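Local coordinates for protein glutathione synthetase-like effector 30 (Gpa-GSS30-apo) (Globodera pallida, PDB 5OET) that probably serves as a secreted effector of a plant-parasitic nematode, built on the fold of the housekeeping glutathione synthetase, an ATP-dependent ligase, at residues 95-100 / 450-455; 166-171 / 472-477; 496-501 / 520-525. One frame throughout, in Å; residues are numbered along the deposited sequence.

Interaction 1. Residues 95-100 / 450-455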
ATOM      1  N   PRO A  95      18.820   7.337 -15.302  1.00 51.00           N
ATOM      2  CA  PRO A  95      20.177   6.786 -15.356  1.00 52.32           C
ATOM      3  C   PRO A  95      21.154   7.545 -14.452  1.00 53.38           C
ATOM      4  O   PRO A  95      21.018   8.753 -14.251  1.00 54.02           O
ATOM      5  CB  PRO A  95      20.569   6.925 -16.824  1.00 52.63           C
ATOM      6  CG  PRO A  95      19.698   8.008 -17.343  1.00 52.60           C
ATOM      7  CD  PRO A  95      18.418   7.937 -16.584  1.00 51.37           C
ATOM      8  N   PHE A  96      22.120   6.819 -13.907  1.00 53.99           N
ATOM      9  CA  PHE A  96      23.077   7.370 -12.957  1.00 53.88           C
ATOM     10  C   PHE A  96      24.381   6.545 -13.081  1.00 54.11           C
ATOM     11  O   PHE A  96      24.328   5.309 -13.185  1.00 52.90           O
ATOM     12  CB  PHE A  96      22.501   7.336 -11.511  1.00 52.42           C
ATOM     13  CG  PHE A  96      23.194   8.286 -10.556  1.00 52.28           C
ATOM     14  CD1 PHE A  96      22.809   9.616 -10.475  1.00 51.79           C
ATOM     15  CD2 PHE A  96      24.258   7.855  -9.758  1.00 52.87           C
ATOM     16  CE1 PHE A  96      23.461  10.496  -9.620  1.00 51.83           C
ATOM     17  CE2 PHE A  96      24.915   8.733  -8.899  1.00 52.48           C
ATOM     18  CZ  PHE A  96      24.512  10.054  -8.830  1.00 51.85           C
ATOM     19  N   PRO A  97      25.548   7.221 -13.101  1.00 53.68           N
ATOM     20  CA  PRO A  97      26.816   6.495 -13.211  1.00 54.92           C
ATOM     21  C   PRO A  97      27.061   5.479 -12.103  1.00 54.00           C
ATOM     22  O   PRO A  97      26.933   5.826 -10.953  1.00 55.19           O
ATOM     23  CB  PRO A  97      27.851   7.615 -13.150  1.00 55.87           C
ATOM     24  CG  PRO A  97      27.168   8.759 -13.800  1.00 55.73           C
ATOM     25  CD  PRO A  97      25.734   8.661 -13.349  1.00 53.73           C
ATOM     26  N   ARG A  98      27.412   4.246 -12.449  1.00 54.60           N
ATOM     27  CA  ARG A  98      27.729   3.222 -11.463  1.00 55.34           C
ATOM     28  C   ARG A  98      28.835   3.611 -10.481  1.00 56.11           C
ATOM     29  O   ARG A  98      28.747   3.298  -9.294  1.00 56.78           O
ATOM     30  CB  ARG A  98      28.150   1.927 -12.157  1.00 57.89           C
ATOM     31  CG  ARG A  98      28.465   0.749 -11.229  1.00 59.41           C
ATOM     32  CD  ARG A  98      28.619  -0.561 -11.986  1.00 61.44           C
ATOM     33  NE  ARG A  98      27.310  -1.079 -12.424  1.00 61.94           N
ATOM     34  CZ  ARG A  98      26.810  -1.055 -13.669  1.00 61.85           C
ATOM     35  NH1 ARG A  98      27.488  -0.520 -14.697  1.00 63.80           N
ATOM     36  NH2 ARG A  98      25.609  -1.569 -13.883  1.00 60.37           N
ATOM     37  N   LYS A  99      29.886   4.261 -10.961  1.00 57.83           N
ATOM     38  CA  LYS A  99      31.049   4.505 -10.101  1.00 58.70           C
ATOM     39  C   LYS A  99      30.711   5.476  -8.993  1.00 55.69           C
ATOM     40  O   LYS A  99      31.092   5.253  -7.844  1.00 55.01           O
ATOM     41  CB  LYS A  99      32.287   4.954 -10.896  1.00 62.31           C
ATOM     42  CG  LYS A  99      33.083   3.747 -11.399  1.00 66.19           C
ATOM     43  CD  LYS A  99      34.126   4.048 -12.461  1.00 68.94           C
ATOM     44  CE  LYS A  99      34.591   2.742 -13.086  1.00 70.93           C
ATOM     45  NZ  LYS A  99      36.028   2.783 -13.484  1.00 74.24           N
ATOM     46  N   LEU A 100      29.961   6.517  -9.341  1.00 52.84           N
ATOM     47  CA  LEU A 100      29.601   7.584  -8.392  1.00 50.52           C
ATOM     48  C   LEU A 100      28.613   7.106  -7.314  1.00 48.56           C
ATOM     49  O   LEU A 100      28.693   7.510  -6.158  1.00 47.67           O
ATOM     50  CB  LEU A 100      29.038   8.806  -9.132  1.00 49.04           C
ATOM     51  CG  LEU A 100      29.866   9.381 -10.287  1.00 50.06           C
ATOM     52  CD1 LEU A 100      29.285  10.726 -10.692  1.00 49.81           C
ATOM     53  CD2 LEU A 100      31.345   9.493  -9.974  1.00 51.32           C
ATOM     54  N   ARG A 450      27.596  22.186 -11.872  1.00 73.35           N
ATOM     55  CA  ARG A 450      26.973  22.035 -13.184  1.00 74.37           C
ATOM     56  C   ARG A 450      26.312  20.659 -13.200  1.00 70.96           C
ATOM     57  O   ARG A 450      26.992  19.653 -13.358  1.00 71.52           O
ATOM     58  CB  ARG A 450      28.013  22.214 -14.313  1.00 79.35           C
ATOM     59  CG  ARG A 450      28.992  23.393 -14.092  1.00 82.93           C
ATOM     60  CD  ARG A 450      29.365  24.222 -15.331  1.00 86.19           C
ATOM     61  NE  ARG A 450      29.703  23.443 -16.535  1.00 88.36           N
ATOM     62  CZ  ARG A 450      28.871  23.139 -17.541  1.00 89.71           C
ATOM     63  NH1 ARG A 450      27.586  23.506 -17.522  1.00 90.11           N
ATOM     64  NH2 ARG A 450      29.324  22.434 -18.586  1.00 90.00           N
ATOM     65  N   PRO A 451      24.986  20.596 -13.003  1.00 69.01           N
ATOM     66  CA  PRO A 451      24.390  19.298 -12.682  1.00 67.48           C
ATOM     67  C   PRO A 451      23.995  18.463 -13.909  1.00 65.89           C
ATOM     68  O   PRO A 451      23.617  19.021 -14.940  1.00 67.88           O
ATOM     69  CB  PRO A 451      23.153  19.697 -11.870  1.00 66.68           C
ATOM     70  CG  PRO A 451      22.755  21.039 -12.421  1.00 67.89           C
ATOM     71  CD  PRO A 451      23.939  21.626 -13.156  1.00 69.56           C
ATOM     72  N   MET A 452      24.076  17.139 -13.767  1.00 63.20           N
ATOM     73  CA  MET A 452      23.732  16.168 -14.811  1.00 61.53           C
ATOM     74  C   MET A 452      22.242  16.247 -15.118  1.00 58.47           C
ATOM     75  O   MET A 452      21.411  16.166 -14.221  1.00 59.23           O
ATOM     76  CB  MET A 452      24.096  14.757 -14.346  1.00 62.86           C
ATOM     77  CG  MET A 452      23.867  13.641 -15.360  1.00 65.94           C
ATOM     78  SD  MET A 452      23.905  11.996 -14.659  1.00 69.97           S
ATOM     79  CE  MET A 452      22.405  12.042 -13.684  1.00 67.06           C
ATOM     80  N   VAL A 453      21.916  16.405 -16.391  1.00 57.34           N
ATOM     81  CA  VAL A 453      20.553  16.524 -16.856  1.00 55.41           C
ATOM     82  C   VAL A 453      20.227  15.244 -17.610  1.00 55.09           C
ATOM     83  O   VAL A 453      20.957  14.822 -18.500  1.00 56.46           O
ATOM     84  CB  VAL A 453      20.384  17.763 -17.764  1.00 55.88           C
ATOM     85  CG1 VAL A 453      19.023  17.772 -18.443  1.00 55.79           C
ATOM     86  CG2 VAL A 453      20.574  19.032 -16.950  1.00 55.49           C
ATOM     87  N   ILE A 454      19.123  14.616 -17.236  1.00 54.25           N
ATOM     88  CA  ILE A 454      18.644  13.415 -17.911  1.00 53.74           C
ATOM     89  C   ILE A 454      17.177  13.629 -18.286  1.00 52.18           C
ATOM     90  O   ILE A 454      16.558  14.607 -17.871  1.00 51.21           O
ATOM     91  CB  ILE A 454      18.878  12.134 -17.059  1.00 52.73           C
ATOM     92  CG1 ILE A 454      18.116  12.169 -15.729  1.00 51.91           C
ATOM     93  CG2 ILE A 454      20.365  11.926 -16.800  1.00 52.82           C
ATOM     94  CD1 ILE A 454      16.698  11.635 -15.789  1.00 51.83           C
ATOM     95  N   LYS A 455      16.648  12.714 -19.090  1.00 51.67           N
ATOM     96  CA  LYS A 455      15.263  12.740 -19.562  1.00 50.09           C
ATOM     97  C   LYS A 455      14.460  11.650 -18.839  1.00 46.98           C
ATOM     98  O   LYS A 455      14.942  10.528 -18.653  1.00 47.20           O
ATOM     99  CB  LYS A 455      15.213  12.499 -21.074  1.00 52.45           C
ATOM    100  CG  LYS A 455      15.820  13.602 -21.951  1.00 55.50           C
ATOM    101  CD  LYS A 455      14.762  14.557 -22.517  1.00 57.55           C
ATOM    102  CE  LYS A 455      15.145  15.117 -23.902  1.00 59.41           C
ATOM    103  NZ  LYS A 455      15.849  16.434 -23.863  1.00 60.40           N
TER
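Met452 reaches across to three consecutive residues, Pro95, Phe96 and Pro97, while Ile454 meets Pro95 alone. The Met452 methyl CE lies 3.6 Å from the carbonyl oxygen Pro95 O and 4.0 Å from Phe96 CD1, the side chains crossing obliquely where CE meets CD1. Met452 SD is 4.0 Å from Pro97 CD, the two side chains meeting tip to tip. Met452 takes this position because CG is anti to the backbone N and the chain runs straight until a bend at chi3 (69°) turns CE toward Pro95 and Phe96. Two residues on, Ile454 presents its CG2 branch to the pyrrolidine ring, with Pro95 CG 4.0 Å from Ile454 CG2; the other branch ends near Pro95 CD. The side chains meet by apolar contact, the Met452 methyl also resting against a carbonyl oxygen; no hydrogen bond joins the two segments. The contact joins the end of short strand 94-96, where Pro97 is the N-cap of helix 98-119, to the loop that runs into strand 454-459, both strands belonging to the large mixed sheet of the glutathione synthetase fold. With CG anti to the backbone N (chi1 -160°), the Phe96 ring lies with one face under Pro97 CD, 3.8 Å above the plane and toward the rim. Further out, Phe96 packs on Leu475 and Ala171 and is tied through its backbone to Tyr523. Met452 is held by backbone bonding to Ala171 and also rests on Pro473 and Tyr179, and Ile454 pairs through its backbone with Ala471.

Interaction 2. Residues 166-171 / 472-477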
ATOM      1  N   ARG A 166      20.937  11.052   6.304  1.00 43.33           N
ATOM      2  CA  ARG A 166      20.797  10.993   4.851  1.00 43.63           C
ATOM      3  C   ARG A 166      21.731  12.041   4.269  1.00 42.94           C
ATOM      4  O   ARG A 166      21.547  13.219   4.514  1.00 43.68           O
ATOM      5  CB  ARG A 166      19.346  11.236   4.405  1.00 43.89           C
ATOM      6  CG  ARG A 166      19.021  10.592   3.042  1.00 44.95           C
ATOM      7  CD  ARG A 166      17.640  10.956   2.508  1.00 44.84           C
ATOM      8  NE  ARG A 166      17.541  12.391   2.213  1.00 45.90           N
ATOM      9  CZ  ARG A 166      16.549  13.220   2.566  1.00 45.89           C
ATOM     10  NH1 ARG A 166      15.468  12.797   3.242  1.00 46.94           N
ATOM     11  NH2 ARG A 166      16.646  14.502   2.236  1.00 45.37           N
ATOM     12  N   ALA A 167      22.749  11.598   3.540  1.00 43.56           N
ATOM     13  CA  ALA A 167      23.652  12.481   2.778  1.00 43.95           C
ATOM     14  C   ALA A 167      23.130  12.569   1.357  1.00 44.17           C
ATOM     15  O   ALA A 167      22.869  11.530   0.754  1.00 45.49           O
ATOM     16  CB  ALA A 167      25.058  11.908   2.761  1.00 43.88           C
ATOM     17  N   ASP A 168      22.977  13.780   0.825  1.00 44.43           N
ATOM     18  CA  ASP A 168      22.524  13.987  -0.546  1.00 45.70           C
ATOM     19  C   ASP A 168      23.678  14.356  -1.514  1.00 46.03           C
ATOM     20  O   ASP A 168      24.587  15.093  -1.168  1.00 45.61           O
ATOM     21  CB  ASP A 168      21.413  15.035  -0.570  1.00 47.60           C
ATOM     22  CG  ASP A 168      20.142  14.567   0.166  1.00 49.15           C
ATOM     23  OD1 ASP A 168      19.992  13.355   0.436  1.00 50.82           O
ATOM     24  OD2 ASP A 168      19.283  15.408   0.495  1.00 51.65           O
ATOM     25  N   TYR A 169      23.623  13.818  -2.729  1.00 46.15           N
ATOM     26  CA  TYR A 169      24.646  14.013  -3.741  1.00 47.11           C
ATOM     27  C   TYR A 169      24.072  14.388  -5.110  1.00 47.08           C
ATOM     28  O   TYR A 169      22.940  14.050  -5.437  1.00 44.84           O
ATOM     29  CB  TYR A 169      25.474  12.744  -3.864  1.00 47.52           C
ATOM     30  CG  TYR A 169      26.183  12.347  -2.573  1.00 47.39           C
ATOM     31  CD1 TYR A 169      25.553  11.550  -1.644  1.00 45.31           C
ATOM     32  CD2 TYR A 169      27.508  12.757  -2.303  1.00 47.77           C
ATOM     33  CE1 TYR A 169      26.198  11.167  -0.483  1.00 46.40           C
ATOM     34  CE2 TYR A 169      28.164  12.381  -1.141  1.00 47.09           C
ATOM     35  CZ  TYR A 169      27.504  11.584  -0.228  1.00 46.75           C
ATOM     36  OH  TYR A 169      28.098  11.185   0.953  1.00 46.35           O
ATOM     37  N   MET A 170      24.878  15.117  -5.876  1.00 49.34           N
ATOM     38  CA  MET A 170      24.619  15.468  -7.269  1.00 51.52           C
ATOM     39  C   MET A 170      25.804  14.911  -8.051  1.00 50.38           C
ATOM     40  O   MET A 170      26.940  15.054  -7.608  1.00 50.82           O
ATOM     41  CB  MET A 170      24.579  16.999  -7.438  1.00 56.06           C
ATOM     42  CG  MET A 170      23.391  17.554  -8.213  1.00 61.26           C
ATOM     43  SD  MET A 170      22.060  18.291  -7.203  1.00 68.05           S
ATOM     44  CE  MET A 170      20.649  18.118  -8.302  1.00 65.95           C
ATOM     45  N   ALA A 171      25.554  14.257  -9.182  1.00 49.58           N
ATOM     46  CA  ALA A 171      26.610  14.019 -10.178  1.00 50.33           C
ATOM     47  C   ALA A 171      26.842  15.365 -10.866  1.00 50.90           C
ATOM     48  O   ALA A 171      25.896  15.963 -11.357  1.00 49.84           O
ATOM     49  CB  ALA A 171      26.208  12.945 -11.177  1.00 50.02           C
ATOM     50  N   THR A 472      17.115  16.765 -13.278  1.00 50.37           N
ATOM     51  CA  THR A 472      18.384  16.548 -12.587  1.00 51.56           C
ATOM     52  C   THR A 472      18.083  15.676 -11.376  1.00 51.20           C
ATOM     53  O   THR A 472      17.338  16.105 -10.502  1.00 49.04           O
ATOM     54  CB  THR A 472      19.053  17.870 -12.109  1.00 52.20           C
ATOM     55  OG1 THR A 472      18.087  18.703 -11.458  1.00 52.88           O
ATOM     56  CG2 THR A 472      19.637  18.639 -13.259  1.00 53.41           C
ATOM     57  N   PRO A 473      18.640  14.445 -11.331  1.00 52.92           N
ATOM     58  CA  PRO A 473      18.477  13.603 -10.159  1.00 52.91           C
ATOM     59  C   PRO A 473      19.403  14.001  -8.990  1.00 54.12           C
ATOM     60  O   PRO A 473      20.420  14.664  -9.191  1.00 56.69           O
ATOM     61  CB  PRO A 473      18.810  12.207 -10.678  1.00 53.73           C
ATOM     62  CG  PRO A 473      19.754  12.430 -11.785  1.00 54.63           C
ATOM     63  CD  PRO A 473      19.483  13.796 -12.352  1.00 55.28           C
ATOM     64  N   GLU A 474      19.008  13.592  -7.787  1.00 53.66           N
ATOM     65  CA  GLU A 474      19.718  13.877  -6.552  1.00 52.24           C
ATOM     66  C   GLU A 474      19.689  12.579  -5.755  1.00 48.93           C
ATOM     67  O   GLU A 474      18.631  12.085  -5.424  1.00 45.69           O
ATOM     68  CB  GLU A 474      19.028  15.003  -5.780  1.00 54.48           C
ATOM     69  CG  GLU A 474      19.802  15.547  -4.579  1.00 57.09           C
ATOM     70  CD  GLU A 474      18.911  16.210  -3.511  1.00 59.53           C
ATOM     71  OE1 GLU A 474      18.097  15.501  -2.842  1.00 62.28           O
ATOM     72  OE2 GLU A 474      19.041  17.441  -3.309  1.00 59.78           O
ATOM     73  N   LEU A 475      20.869  12.042  -5.463  1.00 48.05           N
ATOM     74  CA  LEU A 475      21.044  10.756  -4.774  1.00 45.54           C
ATOM     75  C   LEU A 475      21.159  10.940  -3.270  1.00 43.98           C
ATOM     76  O   LEU A 475      22.023  11.654  -2.819  1.00 43.76           O
ATOM     77  CB  LEU A 475      22.331  10.111  -5.272  1.00 45.76           C
ATOM     78  CG  LEU A 475      22.762   8.761  -4.727  1.00 45.13           C
ATOM     79  CD1 LEU A 475      21.821   7.653  -5.184  1.00 43.72           C
ATOM     80  CD2 LEU A 475      24.191   8.500  -5.184  1.00 45.72           C
ATOM     81  N   GLY A 476      20.300  10.283  -2.502  1.00 43.50           N
ATOM     82  CA  GLY A 476      20.367  10.310  -1.034  1.00 42.93           C
ATOM     83  C   GLY A 476      20.822   8.967  -0.502  1.00 42.68           C
ATOM     84  O   GLY A 476      20.201   7.951  -0.796  1.00 43.00           O
ATOM     85  N   ILE A 477      21.904   8.943   0.264  1.00 42.44           N
ATOM     86  CA  ILE A 477      22.357   7.711   0.880  1.00 43.55           C
ATOM     87  C   ILE A 477      22.003   7.701   2.366  1.00 44.48           C
ATOM     88  O   ILE A 477      22.450   8.576   3.109  1.00 46.54           O
ATOM     89  CB  ILE A 477      23.876   7.551   0.740  1.00 43.48           C
ATOM     90  CG1 ILE A 477      24.296   7.557  -0.733  1.00 43.90           C
ATOM     91  CG2 ILE A 477      24.338   6.278   1.434  1.00 43.80           C
ATOM     92  CD1 ILE A 477      23.702   6.448  -1.578  1.00 43.67           C
TER
HETATM   93  O   HOH W   1      22.712  14.975 -10.599  1.00 50.35           O
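Strands 166-171 and 472-477 run antiparallel at 149°, with Ala167-Ile477 and Tyr169-Leu475 as hydrogen-bonded pairs and Asp168-Gly476 as the non-hydrogen-bonded pair between them. Each hydrogen-bonded pair is joined by two N-H to O bonds; Tyr169 N to Leu475 O is 2.7 Å and lies in the carbonyl plane, whereas Ala167 N approaches Ile477 O (3.1 Å) from above the plane. Tyr169, Leu475, Ala167 and Ile477 share one face of the sheet, the one packed against helix 98-119. There the Tyr169 ring turns its edge to Leu475 O, its CE1 comes 4.1 Å from Ile477 CG1 with the side chains crossing at about a right angle, and its hydroxyl is hydrogen-bonded to Gln183. Beyond the pairs, the bent Met170 chain carries CE to 3.6 Å from Pro473 O, near Thr472 OG1, and a water accepts a weak bond from Ala171 N while donating to Pro473 O. On the other face, Asp168 lies over Gly476, its OD1 close to Gly476 CA. Arg166, bent at chi3 (65°), grips this carboxylate side-on: NE to OD1 of Asp168 is 3.2 Å and NH2 to OD2 of Asp168 is 3.3 Å, both on syn lone pairs and nearly in the guanidinium plane. NH1 goes to Gly192 O. The extended Glu474 then stacks its carboxylate on that of Asp168, the planes 25° apart and Asp168 OD2 3.5 Å from Glu474 OE1. Such closeness of two acids would be costly if both were ionised, so Arg166 probably stabilises Asp168 as the anion, and the ionisation of Glu474, without a direct contact to the guanidinium, may be shifted upward.

Interaction 3. Residues 496-501 / 520-525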
ATOM      1  N   THR A 496      23.325   0.159   4.706  1.00 50.95           N
ATOM      2  CA  THR A 496      23.102   1.391   3.964  1.00 51.54           C
ATOM      3  C   THR A 496      21.836   1.283   3.150  1.00 49.39           C
ATOM      4  O   THR A 496      21.370   0.182   2.843  1.00 48.89           O
ATOM      5  CB  THR A 496      24.241   1.710   3.005  1.00 54.80           C
ATOM      6  OG1 THR A 496      24.663   0.491   2.388  1.00 58.52           O
ATOM      7  CG2 THR A 496      25.381   2.367   3.762  1.00 56.93           C
ATOM      8  N   GLY A 497      21.282   2.448   2.833  1.00 47.44           N
ATOM      9  CA  GLY A 497      20.123   2.581   1.962  1.00 46.99           C
ATOM     10  C   GLY A 497      20.335   3.705   0.969  1.00 46.38           C
ATOM     11  O   GLY A 497      21.309   4.457   1.079  1.00 45.82           O
ATOM     12  N   HIS A 498      19.422   3.836   0.013  1.00 46.28           N
ATOM     13  CA  HIS A 498      19.559   4.871  -1.018  1.00 47.79           C
ATOM     14  C   HIS A 498      18.249   5.182  -1.715  1.00 45.95           C
ATOM     15  O   HIS A 498      17.442   4.293  -1.969  1.00 44.76           O
ATOM     16  CB  HIS A 498      20.608   4.447  -2.055  1.00 48.87           C
ATOM     17  CG  HIS A 498      20.227   3.219  -2.807  1.00 49.34           C
ATOM     18  ND1 HIS A 498      20.504   1.941  -2.362  1.00 51.70           N
ATOM     19  CD2 HIS A 498      19.535   3.075  -3.960  1.00 49.35           C
ATOM     20  CE1 HIS A 498      20.015   1.064  -3.225  1.00 52.55           C
ATOM     21  NE2 HIS A 498      19.433   1.725  -4.210  1.00 51.01           N
ATOM     22  N   MET A 499      18.085   6.451  -2.053  1.00 46.33           N
ATOM     23  CA  MET A 499      16.901   6.957  -2.730  1.00 47.61           C
ATOM     24  C   MET A 499      17.334   8.002  -3.738  1.00 46.81           C
ATOM     25  O   MET A 499      18.510   8.366  -3.793  1.00 46.58           O
ATOM     26  CB  MET A 499      15.987   7.611  -1.708  1.00 49.52           C
ATOM     27  CG  MET A 499      16.634   8.830  -1.050  1.00 52.19           C
ATOM     28  SD  MET A 499      15.409   9.910  -0.348  1.00 55.35           S
ATOM     29  CE  MET A 499      14.689  10.560  -1.829  1.00 56.91           C
ATOM     30  N   MET A 500      16.378   8.527  -4.487  1.00 47.00           N
ATOM     31  CA  MET A 500      16.684   9.556  -5.473  1.00 48.74           C
ATOM     32  C   MET A 500      15.503  10.482  -5.621  1.00 47.49           C
ATOM     33  O   MET A 500      14.370  10.088  -5.399  1.00 46.74           O
ATOM     34  CB  MET A 500      17.044   8.894  -6.792  1.00 50.90           C
ATOM     35  CG  MET A 500      17.583   9.801  -7.873  1.00 54.75           C
ATOM     36  SD  MET A 500      18.456   8.851  -9.153  1.00 59.56           S
ATOM     37  CE  MET A 500      20.023   8.686  -8.336  1.00 60.47           C
ATOM     38  N   LYS A 501      15.784  11.726  -5.952  1.00 48.81           N
ATOM     39  CA  LYS A 501      14.746  12.712  -6.209  1.00 50.13           C
ATOM     40  C   LYS A 501      15.165  13.495  -7.429  1.00 48.60           C
ATOM     41  O   LYS A 501      16.294  13.913  -7.507  1.00 47.03           O
ATOM     42  CB  LYS A 501      14.561  13.646  -5.002  1.00 52.25           C
ATOM     43  CG  LYS A 501      13.802  13.045  -3.833  1.00 52.48           C
ATOM     44  CD  LYS A 501      12.324  13.442  -3.769  1.00 54.63           C
ATOM     45  CE  LYS A 501      12.087  14.723  -2.971  1.00 56.66           C
ATOM     46  NZ  LYS A 501      10.638  15.062  -2.868  1.00 56.95           N
ATOM     47  N   ASP A 520      12.267   9.130  -7.302  1.00 45.04           N
ATOM     48  CA  ASP A 520      12.902   8.476  -8.414  1.00 46.87           C
ATOM     49  C   ASP A 520      13.724   7.328  -7.841  1.00 45.36           C
ATOM     50  O   ASP A 520      13.764   7.152  -6.639  1.00 45.34           O
ATOM     51  CB  ASP A 520      13.781   9.503  -9.137  1.00 49.41           C
ATOM     52  CG  ASP A 520      14.062   9.135 -10.579  1.00 52.42           C
ATOM     53  OD1 ASP A 520      14.043   7.921 -10.908  1.00 54.80           O
ATOM     54  OD2 ASP A 520      14.306  10.060 -11.397  1.00 54.91           O
ATOM     55  N   SER A 521      14.347   6.538  -8.690  1.00 45.22           N
ATOM     56  CA  SER A 521      15.349   5.584  -8.231  1.00 46.54           C
ATOM     57  C   SER A 521      16.422   5.389  -9.326  1.00 46.28           C
ATOM     58  O   SER A 521      16.140   5.545 -10.507  1.00 44.48           O
ATOM     59  CB  SER A 521      14.687   4.258  -7.821  1.00 46.59           C
ATOM     60  OG  SER A 521      14.318   3.503  -8.950  1.00 47.40           O
ATOM     61  N   PRO A 522      17.661   5.073  -8.928  1.00 45.74           N
ATOM     62  CA  PRO A 522      18.730   5.092  -9.902  1.00 47.30           C
ATOM     63  C   PRO A 522      18.732   3.843 -10.763  1.00 47.86           C
ATOM     64  O   PRO A 522      18.392   2.761 -10.272  1.00 49.36           O
ATOM     65  CB  PRO A 522      19.981   5.138  -9.029  1.00 46.98           C
ATOM     66  CG  PRO A 522      19.592   4.346  -7.839  1.00 46.44           C
ATOM     67  CD  PRO A 522      18.131   4.608  -7.619  1.00 45.36           C
ATOM     68  N   TYR A 523      19.061   4.015 -12.045  1.00 48.26           N
ATOM     69  CA  TYR A 523      19.427   2.912 -12.923  1.00 49.25           C
ATOM     70  C   TYR A 523      20.920   3.073 -13.232  1.00 50.22           C
ATOM     71  O   TYR A 523      21.325   4.037 -13.876  1.00 48.59           O
ATOM     72  CB  TYR A 523      18.590   2.913 -14.207  1.00 49.00           C
ATOM     73  CG  TYR A 523      18.705   1.635 -15.009  1.00 49.03           C
ATOM     74  CD1 TYR A 523      19.741   1.454 -15.932  1.00 50.44           C
ATOM     75  CD2 TYR A 523      17.779   0.602 -14.846  1.00 47.78           C
ATOM     76  CE1 TYR A 523      19.838   0.288 -16.681  1.00 51.09           C
ATOM     77  CE2 TYR A 523      17.880  -0.573 -15.577  1.00 48.93           C
ATOM     78  CZ  TYR A 523      18.911  -0.731 -16.492  1.00 50.49           C
ATOM     79  OH  TYR A 523      19.000  -1.896 -17.224  1.00 51.92           O
ATOM     80  N   LEU A 524      21.728   2.129 -12.759  1.00 51.23           N
ATOM     81  CA  LEU A 524      23.177   2.263 -12.815  1.00 54.30           C
ATOM     82  C   LEU A 524      23.741   1.934 -14.173  1.00 57.93           C
ATOM     83  O   LEU A 524      24.082   0.802 -14.493  1.00 61.10           O
ATOM     84  CB  LEU A 524      23.868   1.458 -11.725  1.00 54.43           C
ATOM     85  CG  LEU A 524      23.457   1.909 -10.321  1.00 52.36           C
ATOM     86  CD1 LEU A 524      24.208   1.026  -9.337  1.00 53.65           C
ATOM     87  CD2 LEU A 524      23.692   3.394 -10.058  1.00 50.67           C
ATOM     88  N   VAL A 525      23.783   2.984 -14.970  1.00 60.66           N
ATOM     89  CA  VAL A 525      24.519   3.070 -16.212  1.00 63.05           C
ATOM     90  C   VAL A 525      26.033   2.760 -16.015  1.00 67.10           C
ATOM     91  O   VAL A 525      26.802   3.512 -15.382  1.00 66.06           O
ATOM     92  CB  VAL A 525      24.268   4.487 -16.794  1.00 63.54           C
ATOM     93  CG1 VAL A 525      25.396   4.975 -17.675  1.00 66.95           C
ATOM     94  CG2 VAL A 525      22.922   4.509 -17.508  1.00 62.77           C
TER
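Met500 is the centre of the contact, reaching both Asp520 and Pro522. With CG anti to the backbone N (chi1 -171°), its chain sets out beside Asp520, the two side chains pointing the same way and Met500 CG 4.0 Å from Asp520 CB. The bend at chi3 (-82°) then brings the thioether obliquely across Pro522, Met500 SD 3.8 Å from Pro522 CA and Met500 CE 3.6 Å from Pro522 CB. The next ring atom, Pro522 CG, meets His498 CD2 obliquely at 4.1 Å. One hydrogen bond links the backbones, Asp520 N to Met500 O at 3.0 Å, bent and well above the carbonyl plane. The Asp520 carboxylate turns back to its own chain, where OD1 takes the Ser521 N-H on its anti lone pair, while OD2 binds the hydroxyls of Ser94 and Ser502. Met500 also touches Pro473, Leu475 and Phe96. Strands 490-504 and 517-524 follow one another in the chain and pair antiparallel, a long beta hairpin whose connecting loop is partly unmodelled, consistent with mobility; in eukaryotic glutathione synthetases the loop at this place is the alanine-rich loop that closes over the active site, and the 505-516 connection probably corresponds to it.

How the interactions relate
From the N terminus, segment 95-100 comes first and 166-171 second; their partners 450-455 and 472-477 follow in the same order, so interactions 1 and 2 cross and each closes a loop of several hundred residues. Interaction 3 comes after both and closes a short loop of 18 residues near the C terminus. The three share one mixed sheet. Segment 450-455 runs into strand 454-459, the neighbour of 469-484, and its start lies against strand 160-173. Strands 469-484 and 490-504 are neighbours, joining interactions 2 and 3, probably by a Met499 N to Gly476 O hydrogen bond. The C-terminal strand returns beside strand 94-96, and Arg98 N probably bonds to Val525 O, bringing interaction 3 back to interaction 1.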